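PDB 3HBZ: putative glycoside hydrolase from Bacteroides thetaiotaomicron VPI-5482, which is of unproven function but binds calcium and may act in carbohydrate metabolism, possibly as a glycoside hydrolase. Local coordinates for residues L106-F114 / E125-A134. Residues are numbered along the deposited sequence; the frame is centred on the assembly and turned at random.
Sequences LGGQKYYIF and EWASGNAGYA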
ATOM      1  N   LEU A 106      13.004   0.286   2.317  1.00 26.52           N
ATOM      2  CA  LEU A 106      13.540  -0.922   2.947  1.00 27.12           C
ATOM      3  C   LEU A 106      14.733  -1.465   2.168  1.00 29.57           C
ATOM      4  O   LEU A 106      14.661  -1.675   0.982  1.00 30.07           O
ATOM      5  CB  LEU A 106      12.471  -2.001   3.131  1.00 25.56           C
ATOM      6  CG  LEU A 106      11.336  -1.831   4.158  1.00 28.64           C
ATOM      7  CD1 LEU A 106      10.356  -3.016   4.013  1.00 29.10           C
ATOM      8  CD2 LEU A 106      11.818  -1.749   5.618  1.00 25.13           C
ATOM      9  N   GLY A 107      15.850  -1.660   2.851  1.00 32.43           N
ATOM     10  CA  GLY A 107      17.057  -2.194   2.216  1.00 33.30           C
ATOM     11  C   GLY A 107      16.949  -3.692   1.947  1.00 35.56           C
ATOM     12  O   GLY A 107      16.134  -4.391   2.552  1.00 36.71           O
ATOM     13  N   GLY A 108      17.747  -4.179   0.990  1.00 36.59           N
ATOM     14  CA  GLY A 108      17.791  -5.609   0.671  1.00 36.46           C
ATOM     15  C   GLY A 108      16.592  -6.217  -0.049  1.00 35.80           C
ATOM     16  O   GLY A 108      16.433  -7.425  -0.050  1.00 42.53           O
ATOM     17  N   GLN A 109      15.741  -5.409  -0.650  1.00 30.59           N
ATOM     18  CA  GLN A 109      14.564  -5.926  -1.364  1.00 32.13           C
ATOM     19  C   GLN A 109      14.810  -5.828  -2.853  1.00 27.70           C
ATOM     20  O   GLN A 109      15.603  -5.033  -3.296  1.00 29.66           O
ATOM     21  CB  GLN A 109      13.347  -5.097  -0.995  1.00 32.98           C
ATOM     22  CG  GLN A 109      13.047  -5.074   0.474  1.00 40.29           C
ATOM     23  CD  GLN A 109      12.389  -6.345   0.973  1.00 45.22           C
ATOM     24  OE1 GLN A 109      11.870  -7.152   0.212  1.00 53.62           O
ATOM     25  NE2 GLN A 109      12.408  -6.517   2.263  1.00 36.91           N
ATOM     26  N   LYS A 110      14.086  -6.603  -3.626  1.00 26.91           N
ATOM     27  CA  LYS A 110      14.253  -6.577  -5.067  0.60 27.94           C
ATOM     28  C   LYS A 110      13.485  -5.431  -5.716  1.00 25.63           C
ATOM     29  O   LYS A 110      13.700  -5.134  -6.882  1.00 27.17           O
ATOM     30  CB  LYS A 110      13.814  -7.907  -5.694  0.60 28.38           C
ATOM     31  CG  LYS A 110      12.322  -8.077  -5.796  0.60 25.58           C
ATOM     32  CD  LYS A 110      11.941  -9.439  -6.328  0.60 25.22           C
ATOM     33  CE  LYS A 110      10.457  -9.602  -6.275  0.60 23.18           C
ATOM     34  NZ  LYS A 110      10.067 -10.962  -6.638  0.60 24.56           N
ATOM     35  N   TYR A 111      12.585  -4.804  -4.971  1.00 24.90           N
ATOM     36  CA  TYR A 111      11.950  -3.580  -5.440  1.00 25.72           C
ATOM     37  C   TYR A 111      11.777  -2.633  -4.252  1.00 27.44           C
ATOM     38  O   TYR A 111      11.960  -3.012  -3.106  1.00 24.48           O
ATOM     39  CB  TYR A 111      10.611  -3.862  -6.133  1.00 20.63           C
ATOM     40  CG  TYR A 111       9.612  -4.638  -5.284  1.00 22.11           C
ATOM     41  CD1 TYR A 111       9.007  -4.053  -4.165  1.00 27.21           C
ATOM     42  CD2 TYR A 111       9.243  -5.960  -5.620  1.00 29.32           C
ATOM     43  CE1 TYR A 111       8.092  -4.756  -3.397  1.00 22.39           C
ATOM     44  CE2 TYR A 111       8.334  -6.700  -4.832  1.00 26.33           C
ATOM     45  CZ  TYR A 111       7.748  -6.100  -3.741  1.00 34.06           C
ATOM     46  OH  TYR A 111       6.867  -6.825  -2.982  1.00 25.22           O
ATOM     47  N   TYR A 112      11.401  -1.402  -4.543  1.00 27.35           N
ATOM     48  CA  TYR A 112      11.327  -0.403  -3.535  1.00 24.70           C
ATOM     49  C   TYR A 112      10.055  -0.501  -2.751  1.00 26.37           C
ATOM     50  O   TYR A 112       8.951  -0.615  -3.330  1.00 23.90           O
ATOM     51  CB  TYR A 112      11.379   0.968  -4.183  1.00 25.04           C
ATOM     52  CG  TYR A 112      12.774   1.376  -4.609  1.00 27.68           C
ATOM     53  CD1 TYR A 112      13.673   1.833  -3.680  1.00 20.57           C
ATOM     54  CD2 TYR A 112      13.169   1.346  -5.925  1.00 23.15           C
ATOM     55  CE1 TYR A 112      14.917   2.270  -4.039  1.00 28.77           C
ATOM     56  CE2 TYR A 112      14.460   1.784  -6.306  1.00 24.42           C
ATOM     57  CZ  TYR A 112      15.317   2.232  -5.350  1.00 28.02           C
ATOM     58  OH  TYR A 112      16.588   2.671  -5.643  1.00 28.68           O
ATOM     59  N   ILE A 113      10.226  -0.401  -1.430  1.00 23.74           N
ATOM     60  CA  ILE A 113       9.129  -0.242  -0.449  1.00 22.65           C
ATOM     61  C   ILE A 113       9.501   1.005   0.376  1.00 23.27           C
ATOM     62  O   ILE A 113      10.544   1.037   1.057  1.00 21.87           O
ATOM     63  CB  ILE A 113       9.002  -1.486   0.460  1.00 25.13           C
ATOM     64  CG1 ILE A 113       8.697  -2.790  -0.337  1.00 26.42           C
ATOM     65  CG2 ILE A 113       7.949  -1.302   1.612  1.00 22.55           C
ATOM     66  CD1 ILE A 113       9.034  -4.120   0.466  1.00 23.64           C
ATOM     67  N   PHE A 114       8.688   2.041   0.210  1.00 24.50           N
ATOM     68  CA  PHE A 114       8.788   3.303   0.944  1.00 23.67           C
ATOM     69  C   PHE A 114       8.227   3.166   2.329  1.00 23.84           C
ATOM     70  O   PHE A 114       7.106   2.641   2.519  1.00 22.51           O
ATOM     71  CB  PHE A 114       8.000   4.381   0.180  1.00 23.96           C
ATOM     72  CG  PHE A 114       8.660   4.830  -1.067  1.00 25.95           C
ATOM     73  CD1 PHE A 114       9.595   5.866  -1.026  1.00 24.10           C
ATOM     74  CD2 PHE A 114       8.376   4.227  -2.288  1.00 26.70           C
ATOM     75  CE1 PHE A 114      10.217   6.286  -2.204  1.00 26.10           C
ATOM     76  CE2 PHE A 114       8.993   4.674  -3.452  1.00 23.26           C
ATOM     77  CZ  PHE A 114       9.921   5.688  -3.399  1.00 23.86           C
ATOM     78  N   GLU A 125       4.627   1.321   6.292  1.00 29.41           N
ATOM     79  CA  GLU A 125       5.044   0.901   4.984  1.00 29.92           C
ATOM     80  C   GLU A 125       3.982   1.261   3.941  1.00 30.95           C
ATOM     81  O   GLU A 125       2.828   0.817   4.017  1.00 25.59           O
ATOM     82  CB  GLU A 125       5.301  -0.596   4.945  1.00 33.15           C
ATOM     83  CG  GLU A 125       6.211  -1.068   6.068  1.00 37.40           C
ATOM     84  CD  GLU A 125       6.830  -2.454   5.851  1.00 34.55           C
ATOM     85  OE1 GLU A 125       6.612  -3.080   4.768  1.00 32.16           O
ATOM     86  OE2 GLU A 125       7.573  -2.881   6.787  1.00 36.62           O
ATOM     87  N   TRP A 126       4.358   2.101   2.984  1.00 27.12           N
ATOM     88  CA  TRP A 126       3.492   2.358   1.827  1.00 25.88           C
ATOM     89  C   TRP A 126       3.392   1.070   1.025  1.00 29.06           C
ATOM     90  O   TRP A 126       4.290   0.223   1.054  1.00 25.89           O
ATOM     91  CB  TRP A 126       4.063   3.434   0.920  1.00 25.00           C
ATOM     92  CG  TRP A 126       4.022   4.835   1.475  1.00 22.23           C
ATOM     93  CD1 TRP A 126       4.938   5.422   2.281  1.00 28.32           C
ATOM     94  CD2 TRP A 126       3.001   5.823   1.231  1.00 22.32           C
ATOM     95  NE1 TRP A 126       4.534   6.725   2.583  1.00 26.25           N
ATOM     96  CE2 TRP A 126       3.363   6.989   1.922  1.00 25.01           C
ATOM     97  CE3 TRP A 126       1.833   5.833   0.466  1.00 26.32           C
ATOM     98  CZ2 TRP A 126       2.584   8.139   1.901  1.00 28.15           C
ATOM     99  CZ3 TRP A 126       1.074   6.978   0.409  1.00 27.84           C
ATOM    100  CH2 TRP A 126       1.443   8.119   1.122  1.00 29.34           C
ATOM    101  N   ALA A 127       2.290   0.927   0.315  1.00 27.04           N
ATOM    102  CA  ALA A 127       2.073  -0.228  -0.567  1.00 27.11           C
ATOM    103  C   ALA A 127       2.082   0.241  -2.021  1.00 24.77           C
ATOM    104  O   ALA A 127       1.822   1.428  -2.297  1.00 26.49           O
ATOM    105  CB  ALA A 127       0.720  -0.880  -0.236  1.00 23.50           C
ATOM    106  N   SER A 128       2.345  -0.701  -2.939  1.00 21.73           N
ATOM    107  CA  SER A 128       2.174  -0.504  -4.391  1.00 23.11           C
ATOM    108  C   SER A 128       1.843  -1.825  -5.016  1.00 25.86           C
ATOM    109  O   SER A 128       1.818  -2.854  -4.321  1.00 25.91           O
ATOM    110  CB  SER A 128       3.461  -0.012  -5.069  1.00 26.93           C
ATOM    111  OG  SER A 128       4.476  -1.015  -5.067  1.00 22.79           O
ATOM    112  N   GLY A 129       1.624  -1.813  -6.334  1.00 24.36           N
ATOM    113  CA  GLY A 129       1.465  -3.060  -7.059  1.00 27.33           C
ATOM    114  C   GLY A 129       2.740  -3.798  -7.453  1.00 25.06           C
ATOM    115  O   GLY A 129       2.674  -4.722  -8.271  1.00 26.10           O
ATOM    116  N   ASN A 130       3.892  -3.409  -6.892  1.00 21.98           N
ATOM    117  CA  ASN A 130       5.161  -4.068  -7.235  1.00 24.80           C
ATOM    118  C   ASN A 130       5.179  -5.606  -7.145  1.00 24.46           C
ATOM    119  O   ASN A 130       5.654  -6.278  -8.063  1.00 26.20           O
ATOM    120  CB  ASN A 130       6.308  -3.445  -6.432  1.00 24.05           C
ATOM    121  CG  ASN A 130       6.781  -2.084  -7.002  1.00 26.39           C
ATOM    122  OD1 ASN A 130       6.362  -1.656  -8.076  1.00 25.18           O
ATOM    123  ND2 ASN A 130       7.660  -1.407  -6.260  1.00 21.51           N
ATOM    124  N   ALA A 131       4.653  -6.162  -6.057  1.00 26.22           N
ATOM    125  CA  ALA A 131       4.555  -7.617  -5.910  1.00 26.94           C
ATOM    126  C   ALA A 131       3.790  -8.259  -7.099  1.00 26.17           C
ATOM    127  O   ALA A 131       4.105  -9.375  -7.557  1.00 25.06           O
ATOM    128  CB  ALA A 131       3.894  -7.980  -4.595  1.00 23.81           C
ATOM    129  N   GLY A 132       2.803  -7.540  -7.589  1.00 28.58           N
ATOM    130  CA  GLY A 132       2.014  -7.991  -8.721  1.00 24.70           C
ATOM    131  C   GLY A 132       2.840  -7.929  -9.992  1.00 25.42           C
ATOM    132  O   GLY A 132       2.813  -8.871 -10.784  1.00 24.90           O
ATOM    133  N   TYR A 133       3.512  -6.803 -10.221  1.00 21.15           N
ATOM    134  CA  TYR A 133       4.352  -6.663 -11.415  1.00 23.35           C
ATOM    135  C   TYR A 133       5.454  -7.730 -11.549  1.00 22.79           C
ATOM    136  O   TYR A 133       5.814  -8.152 -12.663  1.00 23.92           O
ATOM    137  CB  TYR A 133       4.949  -5.254 -11.505  1.00 19.99           C
ATOM    138  CG  TYR A 133       5.530  -4.913 -12.892  1.00 20.84           C
ATOM    139  CD1 TYR A 133       4.703  -4.691 -13.960  1.00 20.79           C
ATOM    140  CD2 TYR A 133       6.891  -4.773 -13.089  1.00 22.49           C
ATOM    141  CE1 TYR A 133       5.214  -4.395 -15.266  1.00 24.70           C
ATOM    142  CE2 TYR A 133       7.424  -4.426 -14.352  1.00 21.24           C
ATOM    143  CZ  TYR A 133       6.584  -4.261 -15.440  1.00 24.10           C
ATOM    144  OH  TYR A 133       7.103  -3.965 -16.687  1.00 21.64           O
ATOM    145  N   ALA A 134       6.012  -8.131 -10.422  1.00 23.99           N
ATOM    146  CA  ALA A 134       7.024  -9.182 -10.393  1.00 22.19           C
ATOM    147  C   ALA A 134       6.522 -10.459 -11.056  1.00 23.32           C
ATOM    148  O   ALA A 134       7.298 -11.194 -11.694  1.00 26.10           O
ATOM    149  CB  ALA A 134       7.458  -9.476  -8.918  1.00 23.22           C
TER
HETATM  150  O   HOH W   1       6.218  -0.827  -3.064  1.00 24.74           O
HETATM  151  O   HOH W   2       6.074   1.100  -1.000  1.00 24.76           O
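Trp126 N donates to Phe114 O over 2.8 Å, the one direct backbone bond between 106-114 and 125-134, consistent with continuing a tight hairpin of strands 115-118 and 121-125. Beyond it the chains part and water takes over: one molecule accepts from Phe114 N and donates weakly to Trp126 O, while a second water O donates to Tyr112 O at 2.8 Å and also bonds Ser128 OG. That hydroxyl accepts from Asn130 N in an ST turn at the start of helix 130-134. Asn130 ND2 reaches Tyr112 O only weakly, at 3.3 Å, and also bonds Thr147 O. The Tyr111 ring, its CG between the backbone N and the carbonyl carbon (chi1 56°), thereby receives Asn130 CB over its centre, a CH-pi contact 3.6 Å from CB to the ring centroid; the ring and amide planes stand 64° apart. Tyr111 OH meets Ala131 CB at 3.6 Å. With an alanine here, Asn130 CB would probably lose the ring face and Ala131 CB the hydroxyl contact, opening a gap beside the helix. Phe114 CB packs 3.9 Å from Trp126 CD1. One firm backbone bond, two bridging waters and a weak amide bond thus join the parting chains, while Tyr111 supplies apolar packing.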